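Local coordinates for protein thermotoga maritima TmcAL (Thermotoga maritima, PDB 5Y0T) that belongs to the HIGH nucleotidyl transferase family of the HUP clan, built round a Rossmann-like alpha/beta core, and holds adenosine-5'-rp-alpha-thio-triphosphate in this crystal, at residues T211-L216 with R226-E231; G246-E251 with N396-F401; Y150-M153 with N157-E160; H130-K135 with R143-M148. All coordinates share one frame; numbering follows the deposited sequence.

Contact 1 of 4, residues T211-L216 with R226-E231; sequences TAIRNL and RDSLPE
Ile213 of helix 210-218 reaches across to Ser228 and Leu229, near the C-terminal end of helix 222-228. Its CB stands back from the neighbour, 4.9 Å from Ser228 CB, and the two branches divide the work beyond it. CG1 lies beside the backbone N (chi1 -65°) and passes Ser228 CB at 3.8 Å. With the chain extended past CG1, the terminal CD1 comes still nearer, 3.6 Å from Ser228 CB, and also meets Leu229 CD2 at 4.0 Å. The other branch, CG2, is trans to the backbone N and touches that same methyl, Leu229 CD2, at 4.1 Å. Leu229 CD2 is therefore held by two methyls of one isoleucine, although the leucine leaves its backbone at an angle to the helix it touches and comes near only through its end.

Ser228 makes its closest contact through CB; its OG is hydrogen-bonded to Glu224 O one turn back. Leu216 adds a looser touch, its CD1 lying 4.3 Å from Ser228 OG. Leu229 also rests on Leu237 of helix 231-242, and Ile213 on His14.

This is the buried seam of a short helical hairpin, two consecutive helices running in roughly opposite senses. It lies near the nucleotide pocket: the Ile213 side chain is about 7 Å from the bound adenosine-5'-rp-alpha-thio-triphosphate, and the neighbouring His14 and Asn15, the latter hydrogen-bonded to the Ser228 backbone, begin the His-Asn-Gly-His form of the HIGH signature motif.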
loop_
_atom_site.group_PDB
_atom_site.type_symbol
_atom_site.label_atom_id
_atom_site.label_comp_id
_atom_site.label_asym_id
_atom_site.label_seq_id
_atom_site.Cartn_x
_atom_site.Cartn_y
_atom_site.Cartn_z
ATOM N N THR A 211 26.009 -8.380 5.903
ATOM C CA THR A 211 25.253 -7.433 6.732
ATOM C C THR A 211 26.184 -6.371 7.329
ATOM O O THR A 211 25.847 -5.189 7.361
ATOM C CB THR A 211 24.472 -8.153 7.862
ATOM O OG1 THR A 211 23.499 -9.038 7.282
ATOM C CG2 THR A 211 23.755 -7.152 8.749
ATOM N N ALA A 212 27.367 -6.775 7.774
ATOM C CA ALA A 212 28.330 -5.788 8.263
ATOM C C ALA A 212 28.682 -4.788 7.150
ATOM O O ALA A 212 28.781 -3.587 7.388
ATOM C CB ALA A 212 29.592 -6.473 8.792
ATOM N N ILE A 213 28.849 -5.289 5.931
ATOM C CA ILE A 213 29.265 -4.429 4.825
ATOM C C ILE A 213 28.173 -3.433 4.464
ATOM O O ILE A 213 28.452 -2.261 4.182
ATOM C CB ILE A 213 29.666 -5.265 3.595
ATOM C CG1 ILE A 213 30.909 -6.094 3.933
ATOM C CG2 ILE A 213 29.957 -4.367 2.384
ATOM C CD1 ILE A 213 31.160 -7.195 2.923
ATOM N N ARG A 214 26.927 -3.884 4.496
ATOM C CA ARG A 214 25.819 -2.969 4.266
ATOM C C ARG A 214 25.799 -1.891 5.351
ATOM O O ARG A 214 25.474 -0.739 5.080
ATOM C CB ARG A 214 24.488 -3.727 4.214
ATOM C CG ARG A 214 24.348 -4.610 2.969
ATOM C CD ARG A 214 22.892 -5.045 2.726
ATOM N NE ARG A 214 22.310 -5.708 3.896
ATOM C CZ ARG A 214 22.472 -6.995 4.200
ATOM N NH1 ARG A 214 23.213 -7.778 3.435
ATOM N NH2 ARG A 214 21.894 -7.497 5.284
ATOM N N ASN A 215 26.167 -2.245 6.579
ATOM C CA ASN A 215 26.216 -1.242 7.638
ATOM C C ASN A 215 27.375 -0.272 7.444
ATOM O O ASN A 215 27.273 0.907 7.801
ATOM C CB ASN A 215 26.309 -1.902 9.022
ATOM C CG ASN A 215 24.980 -2.465 9.478
ATOM O OD1 ASN A 215 23.933 -2.108 8.936
ATOM N ND2 ASN A 215 25.010 -3.340 10.475
ATOM N N LEU A 216 28.476 -0.767 6.882
ATOM C CA LEU A 216 29.586 0.110 6.526
ATOM C C LEU A 216 29.142 1.131 5.477
ATOM O O LEU A 216 29.514 2.301 5.556
ATOM C CB LEU A 216 30.780 -0.696 6.008
ATOM C CG LEU A 216 31.568 -1.527 7.025
ATOM C CD1 LEU A 216 32.590 -2.388 6.310
ATOM C CD2 LEU A 216 32.254 -0.639 8.073
ATOM N N ARG A 226 35.427 -0.967 0.274
ATOM C CA ARG A 226 36.330 -1.372 -0.793
ATOM C C ARG A 226 37.232 -2.524 -0.345
ATOM O O ARG A 226 37.458 -3.464 -1.106
ATOM C CB ARG A 226 37.181 -0.188 -1.269
ATOM C CG ARG A 226 38.129 -0.546 -2.416
ATOM C CD ARG A 226 38.423 0.644 -3.334
ATOM N NE ARG A 226 39.065 1.753 -2.636
ATOM C CZ ARG A 226 40.372 1.996 -2.657
ATOM N NH1 ARG A 226 41.187 1.207 -3.346
ATOM N NH2 ARG A 226 40.869 3.030 -1.991
ATOM N N ASP A 227 37.735 -2.460 0.889
ATOM C CA ASP A 227 38.570 -3.541 1.429
ATOM C C ASP A 227 37.843 -4.887 1.567
ATOM O O ASP A 227 38.485 -5.937 1.675
ATOM C CB ASP A 227 39.133 -3.159 2.795
ATOM C CG ASP A 227 40.112 -2.015 2.722
ATOM O OD1 ASP A 227 40.680 -1.782 1.631
ATOM O OD2 ASP A 227 40.311 -1.352 3.762
ATOM N N SER A 228 36.515 -4.845 1.591
ATOM C CA SER A 228 35.693 -6.044 1.781
ATOM C C SER A 228 35.204 -6.709 0.500
ATOM O O SER A 228 34.634 -7.806 0.547
ATOM C CB SER A 228 34.471 -5.689 2.635
ATOM O OG SER A 228 34.866 -5.087 3.855
ATOM N N LEU A 229 35.381 -6.038 -0.637
ATOM C CA LEU A 229 34.781 -6.509 -1.891
ATOM C C LEU A 229 35.838 -6.710 -2.962
ATOM O O LEU A 229 36.856 -6.021 -2.973
ATOM C CB LEU A 229 33.734 -5.520 -2.427
ATOM C CG LEU A 229 32.612 -4.976 -1.545
ATOM C CD1 LEU A 229 31.696 -4.080 -2.395
ATOM C CD2 LEU A 229 31.819 -6.084 -0.874
ATOM N N PRO A 230 35.599 -7.656 -3.869
ATOM C CA PRO A 230 36.442 -7.727 -5.066
ATOM C C PRO A 230 36.306 -6.426 -5.873
ATOM O O PRO A 230 35.261 -5.769 -5.813
ATOM C CB PRO A 230 35.876 -8.921 -5.837
ATOM C CG PRO A 230 35.131 -9.729 -4.826
ATOM C CD PRO A 230 34.585 -8.726 -3.832
ATOM N N GLU A 231 37.339 -6.074 -6.624
ATOM C CA GLU A 231 37.352 -4.824 -7.384
ATOM C C GLU A 231 36.141 -4.655 -8.307
ATOM O O GLU A 231 35.499 -3.599 -8.318
ATOM C CB GLU A 231 38.642 -4.736 -8.202
ATOM C CG GLU A 231 38.859 -3.382 -8.849
ATOM C CD GLU A 231 40.204 -3.285 -9.546
ATOM O OE1 GLU A 231 40.904 -4.319 -9.646
ATOM O OE2 GLU A 231 40.560 -2.171 -9.986
#

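Contact 2 of 4, residues G246-E251 with N396-F401; sequences GPVFLE and NFYSMF
Val248 against Tyr398 and Phe401 makes a small, buried, apolar loop-to-helix contact: the loop between helices 231-242 and 254-261 meets the C-terminal end of helix 381-399, a long way on in sequence. Val248 carries the loop's share. Its CB points toward the helix end, with CG1 trans to the backbone N (chi1 175°) and CG2 next to that N.

CG2 approaches the phenol end of Tyr398 obliquely, 3.8 Å from CZ and 3.6 Å from OH. CG1 takes a place farther back along the ring, 3.9 Å from Tyr398 CE2, and reaches Phe401 CB at 4.2 Å. Both methyls thus meet the outer part of the tyrosine ring, while the hydroxyl beside them is hydrogen-bonded to Ala48 O. The next residue, Val49, is joined to Val248 by backbone hydrogen bonds, so the strip Ala48-Val49 is bonded to both partners.

The helix end also meets the second subunit of the dimer: Asn396 O accepts a hydrogen bond from Arg262 NH1 of that subunit, and Met400 packs on its Ser259.

Phe401 meets Val248 through its carbonyl O, 3.9 Å from Val248 CG2, and through its CB, and sends its ring away from the loop, back over its own segment. There the edge of the Phe401 ring meets a face of Phe397, with Phe401 CE2 3.5 Å above the plane of the Phe397 ring and displaced toward the rim.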
loop_
_atom_site.group_PDB
_atom_site.type_symbol
_atom_site.label_atom_id
_atom_site.label_comp_id
_atom_site.label_asym_id
_atom_site.label_seq_id
_atom_site.Cartn_x
_atom_site.Cartn_y
_atom_site.Cartn_z
ATOM N N GLY A 246 21.463 3.219 -6.174
ATOM C CA GLY A 246 21.767 2.625 -4.883
ATOM C C GLY A 246 22.436 3.631 -3.973
ATOM O O GLY A 246 22.739 4.731 -4.402
ATOM N N PRO A 247 22.660 3.264 -2.703
ATOM C CA PRO A 247 22.243 1.993 -2.116
ATOM C C PRO A 247 20.764 2.041 -1.799
ATOM O O PRO A 247 20.217 3.129 -1.663
ATOM C CB PRO A 247 23.084 1.898 -0.836
ATOM C CG PRO A 247 23.283 3.340 -0.432
ATOM C CD PRO A 247 23.354 4.134 -1.735
ATOM N N VAL A 248 20.126 0.885 -1.714
ATOM C CA VAL A 248 18.738 0.809 -1.283
ATOM C C VAL A 248 18.710 0.081 0.055
ATOM O O VAL A 248 19.238 -1.029 0.162
ATOM C CB VAL A 248 17.853 0.063 -2.303
ATOM C CG1 VAL A 248 16.421 -0.094 -1.756
ATOM C CG2 VAL A 248 17.847 0.799 -3.654
ATOM N N PHE A 249 18.121 0.702 1.077
ATOM C CA PHE A 249 18.087 0.090 2.414
ATOM C C PHE A 249 16.649 -0.148 2.861
ATOM O O PHE A 249 15.729 0.531 2.407
ATOM C CB PHE A 249 18.800 0.962 3.457
ATOM C CG PHE A 249 20.281 1.128 3.225
ATOM C CD1 PHE A 249 21.131 0.031 3.255
ATOM C CD2 PHE A 249 20.826 2.386 2.995
ATOM C CE1 PHE A 249 22.499 0.185 3.054
ATOM C CE2 PHE A 249 22.189 2.547 2.789
ATOM C CZ PHE A 249 23.029 1.435 2.819
ATOM N N LEU A 250 16.455 -1.114 3.751
ATOM C CA LEU A 250 15.114 -1.411 4.255
ATOM C C LEU A 250 14.459 -0.185 4.870
ATOM O O LEU A 250 13.258 0.033 4.721
ATOM C CB LEU A 250 15.167 -2.528 5.288
ATOM C CG LEU A 250 13.811 -2.946 5.851
ATOM C CD1 LEU A 250 12.901 -3.428 4.754
ATOM C CD2 LEU A 250 14.023 -4.028 6.899
ATOM N N GLU A 251 15.249 0.631 5.550
ATOM C CA GLU A 251 14.672 1.778 6.236
ATOM C C GLU A 251 14.102 2.785 5.224
ATOM O O GLU A 251 13.170 3.535 5.553
ATOM C CB GLU A 251 15.703 2.431 7.166
ATOM C CG GLU A 251 16.965 2.918 6.486
ATOM C CD GLU A 251 18.136 1.959 6.625
ATOM O OE1 GLU A 251 17.916 0.726 6.702
ATOM O OE2 GLU A 251 19.285 2.454 6.650
ATOM N N ASN A 396 9.265 -3.659 -9.678
ATOM C CA ASN A 396 8.646 -2.357 -9.868
ATOM C C ASN A 396 8.541 -1.571 -8.567
ATOM O O ASN A 396 8.745 -0.355 -8.547
ATOM C CB ASN A 396 7.270 -2.526 -10.506
ATOM C CG ASN A 396 7.361 -2.978 -11.953
ATOM O OD1 ASN A 396 8.414 -2.853 -12.587
ATOM N ND2 ASN A 396 6.250 -3.480 -12.495
ATOM N N PHE A 397 8.223 -2.272 -7.485
ATOM C CA PHE A 397 8.131 -1.658 -6.173
ATOM C C PHE A 397 9.514 -1.207 -5.705
ATOM O O PHE A 397 9.711 -0.071 -5.287
ATOM C CB PHE A 397 7.519 -2.645 -5.187
ATOM C CG PHE A 397 7.427 -2.130 -3.773
ATOM C CD1 PHE A 397 6.406 -1.266 -3.401
ATOM C CD2 PHE A 397 8.348 -2.538 -2.805
ATOM C CE1 PHE A 397 6.312 -0.798 -2.076
ATOM C CE2 PHE A 397 8.266 -2.079 -1.485
ATOM C CZ PHE A 397 7.243 -1.216 -1.117
ATOM N N TYR A 398 10.480 -2.107 -5.790
ATOM C CA TYR A 398 11.861 -1.784 -5.411
ATOM C C TYR A 398 12.406 -0.506 -6.079
ATOM O O TYR A 398 13.026 0.341 -5.420
ATOM C CB TYR A 398 12.739 -2.990 -5.750
ATOM C CG TYR A 398 14.217 -2.840 -5.475
ATOM C CD1 TYR A 398 15.062 -2.247 -6.415
ATOM C CD2 TYR A 398 14.782 -3.356 -4.314
ATOM C CE1 TYR A 398 16.428 -2.139 -6.184
ATOM C CE2 TYR A 398 16.161 -3.268 -4.080
ATOM C CZ TYR A 398 16.971 -2.656 -5.022
ATOM O OH TYR A 398 18.329 -2.540 -4.808
ATOM N N SER A 399 12.175 -0.363 -7.385
ATOM C CA SER A 399 12.750 0.746 -8.152
ATOM C C SER A 399 12.227 2.118 -7.709
ATOM O O SER A 399 12.892 3.134 -7.925
ATOM C CB SER A 399 12.487 0.542 -9.651
ATOM O OG SER A 399 13.039 -0.701 -10.049
ATOM N N MET A 400 11.050 2.153 -7.081
ATOM C CA MET A 400 10.550 3.421 -6.507
ATOM C C MET A 400 11.466 3.935 -5.395
ATOM O O MET A 400 11.364 5.095 -4.976
ATOM C CB MET A 400 9.132 3.258 -5.963
ATOM C CG MET A 400 8.032 3.389 -7.022
ATOM S SD MET A 400 8.165 4.929 -7.951
ATOM C CE MET A 400 7.885 6.175 -6.665
ATOM N N PHE A 401 12.311 3.053 -4.867
ATOM C CA PHE A 401 13.226 3.432 -3.784
ATOM C C PHE A 401 14.671 3.695 -4.212
ATOM O O PHE A 401 15.526 3.961 -3.364
ATOM C CB PHE A 401 13.155 2.378 -2.679
ATOM C CG PHE A 401 11.775 2.246 -2.116
ATOM C CD1 PHE A 401 11.363 3.059 -1.070
ATOM C CD2 PHE A 401 10.862 1.377 -2.695
ATOM C CE1 PHE A 401 10.069 2.980 -0.572
ATOM C CE2 PHE A 401 9.568 1.280 -2.213
ATOM C CZ PHE A 401 9.168 2.086 -1.135
#

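Contact 3 of 4, residues Y150-M153 with N157-E160; sequences YFSM and NEEE
Phe151 and Glu158 bring their CA atoms to 5.2 Å where the chain leaves helix 139-153, doubles back within a few residues and lies against the helix's last turn. The returning chain opens with an Asx turn at Asn157, and the backbone from Glu158 to Glu160 then has a helical shape; Asn157 O takes the N-H of Glu160.

Phe151 lies on the inside of the reversal, touching three residues of the returning chain. Its CB rests on Glu158 CA at 3.9 Å, while the ring edge faces two oxygens: CD2 is 3.6 Å from Asn157 O, and CE2 is 4.2 Å from Glu160 OE1. The Glu160 carboxylate is turned 68° from the ring plane, and its other oxygen, OE2, forms a salt bridge with Lys163. Trp156 meets the Phe151 ring edge-to-face, and Phe110 and Ile117 of helix 108-120 cover it too.

Farther out, Glu158 lies lengthwise past Ser152. Its CG sits wedged between its own backbone N and C (chi1 58°), which brings the whole chain alongside Ser152 OG, 3.5 Å from Glu158 CB and 3.4 Å from Glu158 CD. That hydroxyl is hydrogen-bonded to Met148 O within its helix.

The Asx turn is closed by Glu159 N, 3.1 Å from Asn157 OD1 and 40° out of the side-chain carbonyl plane, above it and away from the lone pairs.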
loop_
_atom_site.group_PDB
_atom_site.type_symbol
_atom_site.label_atom_id
_atom_site.label_comp_id
_atom_site.label_asym_id
_atom_site.label_seq_id
_atom_site.Cartn_x
_atom_site.Cartn_y
_atom_site.Cartn_z
ATOM N N TYR A 150 16.436 -38.596 18.792
ATOM C CA TYR A 150 16.597 -39.653 17.798
ATOM C C TYR A 150 18.040 -40.153 17.776
ATOM O O TYR A 150 18.286 -41.358 17.823
ATOM C CB TYR A 150 16.182 -39.156 16.408
ATOM C CG TYR A 150 16.100 -40.247 15.367
ATOM C CD1 TYR A 150 15.030 -41.135 15.349
ATOM C CD2 TYR A 150 17.090 -40.394 14.405
ATOM C CE1 TYR A 150 14.947 -42.141 14.403
ATOM C CE2 TYR A 150 17.016 -41.403 13.450
ATOM C CZ TYR A 150 15.941 -42.270 13.458
ATOM O OH TYR A 150 15.859 -43.274 12.524
ATOM N N PHE A 151 18.995 -39.227 17.715
ATOM C CA PHE A 151 20.410 -39.598 17.760
ATOM C C PHE A 151 20.751 -40.432 18.990
ATOM O O PHE A 151 21.475 -41.422 18.888
ATOM C CB PHE A 151 21.290 -38.352 17.715
ATOM C CG PHE A 151 21.671 -37.933 16.322
ATOM C CD1 PHE A 151 20.710 -37.824 15.331
ATOM C CD2 PHE A 151 22.995 -37.654 16.005
ATOM C CE1 PHE A 151 21.059 -37.436 14.041
ATOM C CE2 PHE A 151 23.358 -37.266 14.730
ATOM C CZ PHE A 151 22.387 -37.154 13.740
ATOM N N SER A 152 20.225 -40.030 20.143
ATOM C CA SER A 152 20.467 -40.738 21.396
ATOM C C SER A 152 19.913 -42.150 21.364
ATOM O O SER A 152 20.575 -43.089 21.804
ATOM C CB SER A 152 19.855 -39.980 22.580
ATOM O OG SER A 152 20.550 -38.771 22.826
ATOM N N MET A 153 18.693 -42.295 20.860
ATOM C CA MET A 153 18.056 -43.604 20.760
ATOM C C MET A 153 18.888 -44.550 19.885
ATOM O O MET A 153 18.930 -45.759 20.123
ATOM C CB MET A 153 16.634 -43.456 20.205
ATOM C CG MET A 153 15.989 -44.758 19.758
ATOM S SD MET A 153 14.619 -44.500 18.610
ATOM C CE MET A 153 13.291 -44.121 19.756
ATOM N N ASN A 157 25.991 -39.677 18.913
ATOM C CA ASN A 157 26.258 -38.554 19.795
ATOM C C ASN A 157 25.352 -37.388 19.440
ATOM O O ASN A 157 25.522 -36.747 18.398
ATOM C CB ASN A 157 27.724 -38.122 19.720
ATOM C CG ASN A 157 28.099 -37.159 20.833
ATOM O OD1 ASN A 157 27.229 -36.540 21.456
ATOM N ND2 ASN A 157 29.395 -37.035 21.097
ATOM N N GLU A 158 24.408 -37.106 20.336
ATOM C CA GLU A 158 23.387 -36.089 20.103
ATOM C C GLU A 158 23.957 -34.675 20.046
ATOM O O GLU A 158 23.346 -33.775 19.473
ATOM C CB GLU A 158 22.323 -36.163 21.196
ATOM C CG GLU A 158 22.884 -35.982 22.593
ATOM C CD GLU A 158 21.812 -35.669 23.619
ATOM O OE1 GLU A 158 20.712 -35.236 23.217
ATOM O OE2 GLU A 158 22.069 -35.855 24.828
ATOM N N GLU A 159 25.123 -34.472 20.652
ATOM C CA GLU A 159 25.746 -33.155 20.642
ATOM C C GLU A 159 26.107 -32.726 19.224
ATOM O O GLU A 159 26.226 -31.534 18.943
ATOM C CB GLU A 159 26.988 -33.137 21.537
ATOM C CG GLU A 159 26.658 -33.156 23.014
ATOM C CD GLU A 159 27.894 -33.077 23.895
ATOM O OE1 GLU A 159 29.021 -33.117 23.353
ATOM O OE2 GLU A 159 27.734 -32.974 25.131
ATOM N N GLU A 160 26.268 -33.699 18.330
ATOM C CA GLU A 160 26.595 -33.404 16.945
ATOM C C GLU A 160 25.465 -32.611 16.281
ATOM O O GLU A 160 25.706 -31.789 15.397
ATOM C CB GLU A 160 26.878 -34.691 16.165
ATOM C CG GLU A 160 28.098 -34.584 15.252
ATOM C CD GLU A 160 28.191 -35.709 14.232
ATOM O OE1 GLU A 160 27.495 -36.736 14.401
ATOM O OE2 GLU A 160 28.961 -35.559 13.252
#

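Contact 4 of 4, residues H130-K135 with R143-M148; sequences HEELKK and RKYALM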
loop_
_atom_site.group_PDB
_atom_site.type_symbol
_atom_site.label_atom_id
_atom_site.label_comp_id
_atom_site.label_asym_id
_atom_site.label_seq_id
_atom_site.Cartn_x
_atom_site.Cartn_y
_atom_site.Cartn_z
ATOM N N HIS A 130 6.541 -34.474 17.405
ATOM C CA HIS A 130 5.198 -34.111 17.828
ATOM C C HIS A 130 5.182 -33.719 19.309
ATOM O O HIS A 130 4.570 -32.719 19.688
ATOM C CB HIS A 130 4.235 -35.267 17.566
ATOM C CG HIS A 130 2.801 -34.934 17.832
ATOM N ND1 HIS A 130 2.296 -33.657 17.703
ATOM C CD2 HIS A 130 1.763 -35.711 18.222
ATOM C CE1 HIS A 130 1.008 -33.663 18.001
ATOM N NE2 HIS A 130 0.660 -34.897 18.319
ATOM N N GLU A 131 5.858 -34.507 20.142
ATOM C CA GLU A 131 5.945 -34.201 21.563
ATOM C C GLU A 131 6.541 -32.822 21.815
ATOM O O GLU A 131 6.013 -32.049 22.616
ATOM C CB GLU A 131 6.778 -35.246 22.296
ATOM C CG GLU A 131 6.116 -36.585 22.436
ATOM C CD GLU A 131 6.888 -37.495 23.360
ATOM O OE1 GLU A 131 7.882 -37.030 23.961
ATOM O OE2 GLU A 131 6.501 -38.672 23.486
ATOM N N GLU A 132 7.636 -32.517 21.121
ATOM C CA GLU A 132 8.321 -31.240 21.303
ATOM C C GLU A 132 7.450 -30.074 20.841
ATOM O O GLU A 132 7.411 -29.032 21.493
ATOM C CB GLU A 132 9.658 -31.230 20.560
ATOM C CG GLU A 132 10.648 -32.273 21.045
ATOM C CD GLU A 132 11.020 -32.101 22.512
ATOM O OE1 GLU A 132 11.147 -30.943 22.958
ATOM O OE2 GLU A 132 11.189 -33.120 23.215
ATOM N N LEU A 133 6.752 -30.253 19.722
ATOM C CA LEU A 133 5.809 -29.236 19.257
ATOM C C LEU A 133 4.695 -29.037 20.284
ATOM O O LEU A 133 4.372 -27.903 20.642
ATOM C CB LEU A 133 5.224 -29.610 17.890
ATOM C CG LEU A 133 6.193 -29.600 16.700
ATOM C CD1 LEU A 133 5.514 -30.150 15.464
ATOM C CD2 LEU A 133 6.736 -28.202 16.429
ATOM N N LYS A 134 4.125 -30.139 20.765
ATOM C CA LYS A 134 3.118 -30.095 21.830
ATOM C C LYS A 134 3.598 -29.319 23.054
ATOM O O LYS A 134 2.828 -28.585 23.670
ATOM C CB LYS A 134 2.723 -31.504 22.264
ATOM C CG LYS A 134 1.658 -32.171 21.418
ATOM C CD LYS A 134 0.914 -33.232 22.233
ATOM C CE LYS A 134 0.214 -32.613 23.428
ATOM N NZ LYS A 134 -0.736 -33.553 24.107
ATOM N N LYS A 135 4.872 -29.489 23.402
ATOM C CA LYS A 135 5.476 -28.787 24.535
ATOM C C LYS A 135 5.563 -27.273 24.310
ATOM O O LYS A 135 5.878 -26.511 25.230
ATOM C CB LYS A 135 6.878 -29.343 24.828
ATOM C CG LYS A 135 6.914 -30.354 25.955
ATOM C CD LYS A 135 8.325 -30.617 26.457
ATOM C CE LYS A 135 9.041 -31.638 25.599
ATOM N NZ LYS A 135 10.301 -32.095 26.247
ATOM N N ARG A 143 12.342 -29.614 16.082
ATOM C CA ARG A 143 13.066 -30.479 15.166
ATOM C C ARG A 143 14.459 -30.792 15.702
ATOM O O ARG A 143 14.912 -31.934 15.632
ATOM C CB ARG A 143 13.165 -29.834 13.781
ATOM C CG ARG A 143 14.014 -30.629 12.789
ATOM C CD ARG A 143 13.879 -30.073 11.366
ATOM N NE ARG A 143 14.497 -28.757 11.228
ATOM C CZ ARG A 143 14.540 -28.059 10.095
ATOM N NH1 ARG A 143 13.999 -28.540 8.973
ATOM N NH2 ARG A 143 15.133 -26.876 10.084
ATOM N N LYS A 144 15.124 -29.777 16.246
ATOM C CA LYS A 144 16.454 -29.950 16.823
ATOM C C LYS A 144 16.431 -30.953 17.976
ATOM O O LYS A 144 17.212 -31.910 17.995
ATOM C CB LYS A 144 17.009 -28.602 17.302
ATOM C CG LYS A 144 18.440 -28.673 17.843
ATOM C CD LYS A 144 19.010 -27.295 18.172
ATOM C CE LYS A 144 18.217 -26.593 19.270
ATOM N NZ LYS A 144 18.862 -25.310 19.688
ATOM N N TYR A 145 15.529 -30.733 18.927
ATOM C CA TYR A 145 15.410 -31.596 20.097
ATOM C C TYR A 145 15.000 -33.006 19.683
ATOM O O TYR A 145 15.480 -33.993 20.245
ATOM C CB TYR A 145 14.395 -31.018 21.090
ATOM C CG TYR A 145 14.749 -29.632 21.577
ATOM C CD1 TYR A 145 16.073 -29.257 21.764
ATOM C CD2 TYR A 145 13.760 -28.698 21.842
ATOM C CE1 TYR A 145 16.404 -27.989 22.206
ATOM C CE2 TYR A 145 14.081 -27.431 22.281
ATOM C CZ TYR A 145 15.401 -27.082 22.463
ATOM O OH TYR A 145 15.716 -25.818 22.901
ATOM N N ALA A 146 14.123 -33.094 18.686
ATOM C CA ALA A 146 13.648 -34.391 18.216
ATOM C C ALA A 146 14.786 -35.179 17.568
ATOM O O ALA A 146 14.913 -36.395 17.773
ATOM C CB ALA A 146 12.499 -34.216 17.249
ATOM N N LEU A 147 15.615 -34.482 16.797
ATOM C CA LEU A 147 16.771 -35.110 16.163
ATOM C C LEU A 147 17.762 -35.582 17.211
ATOM O O LEU A 147 18.301 -36.691 17.118
ATOM C CB LEU A 147 17.441 -34.144 15.182
ATOM C CG LEU A 147 16.678 -33.900 13.881
ATOM C CD1 LEU A 147 17.285 -32.742 13.108
ATOM C CD2 LEU A 147 16.671 -35.153 13.020
ATOM N N MET A 148 17.985 -34.749 18.228
ATOM C CA MET A 148 18.871 -35.118 19.324
ATOM C C MET A 148 18.391 -36.383 20.012
ATOM O O MET A 148 19.182 -37.278 20.308
ATOM C CB MET A 148 18.971 -33.988 20.351
ATOM C CG MET A 148 19.723 -32.774 19.855
ATOM S SD MET A 148 19.721 -31.418 21.043
ATOM C CE MET A 148 20.648 -30.204 20.122
#
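Glu132 and Tyr145 meet between two consecutive helices, 123-134 and 139-153, which form a helical hairpin joined by a short turn. The conformation of Glu132 decides the contact. CG starts beside the backbone N, and a second bend at chi2 (-60°) folds the carboxylate round toward helix 139-153 instead of letting it extend. Its carbons and one oxygen then lie against Tyr145 CB, with CD at 3.8 Å and OE1 at 3.7 Å from that atom.

Tyr145 also places CG beside its own backbone N (chi1 -59°), and its ring leads away from helix 123-134 to meet Tyr137 edge-to-face. The ring is touched near its root: Glu132 OE1 approaches CD2 obliquely at 3.6 Å, the carboxylate and ring planes being 74° apart.

The other oxygen of this buried acid faces positive charge. Glu132 OE2 forms a salt bridge with Arg149, and Lys135 NZ adds a second, with a weak hydrogen bond of 3.3 Å to that OE2. Two cations near one oxygen probably favour the ionised carboxylate. Ala146 packs on Tyr125 and Phe128 of the first helix, and its backbone N lies 4.3 Å from Glu132 CG.

Along the chain the order is contact 4, contact 3, contact 1, contact 2, each closing before the next opens. Contacts 3 and 4 share helix 139-153: their centres are 13 Å apart, and Glu158 CB touches Met148 O at 3.4 Å, so both belong to one helical region at one end of the molecule. Contacts 1 and 2, with centres 19 Å apart, meet through Arg214 O and Phe249 CE1 at 3.7 Å. Contact 2 lies across the chain's centre from contacts 3 and 4, about 45 and 40 Å away between centres. Contact 1, beside the bound nucleotide analogue, adjoins the dimer-facing contact 2, while contacts 3 and 4 lie about 20 Å or more from both between nearest atoms.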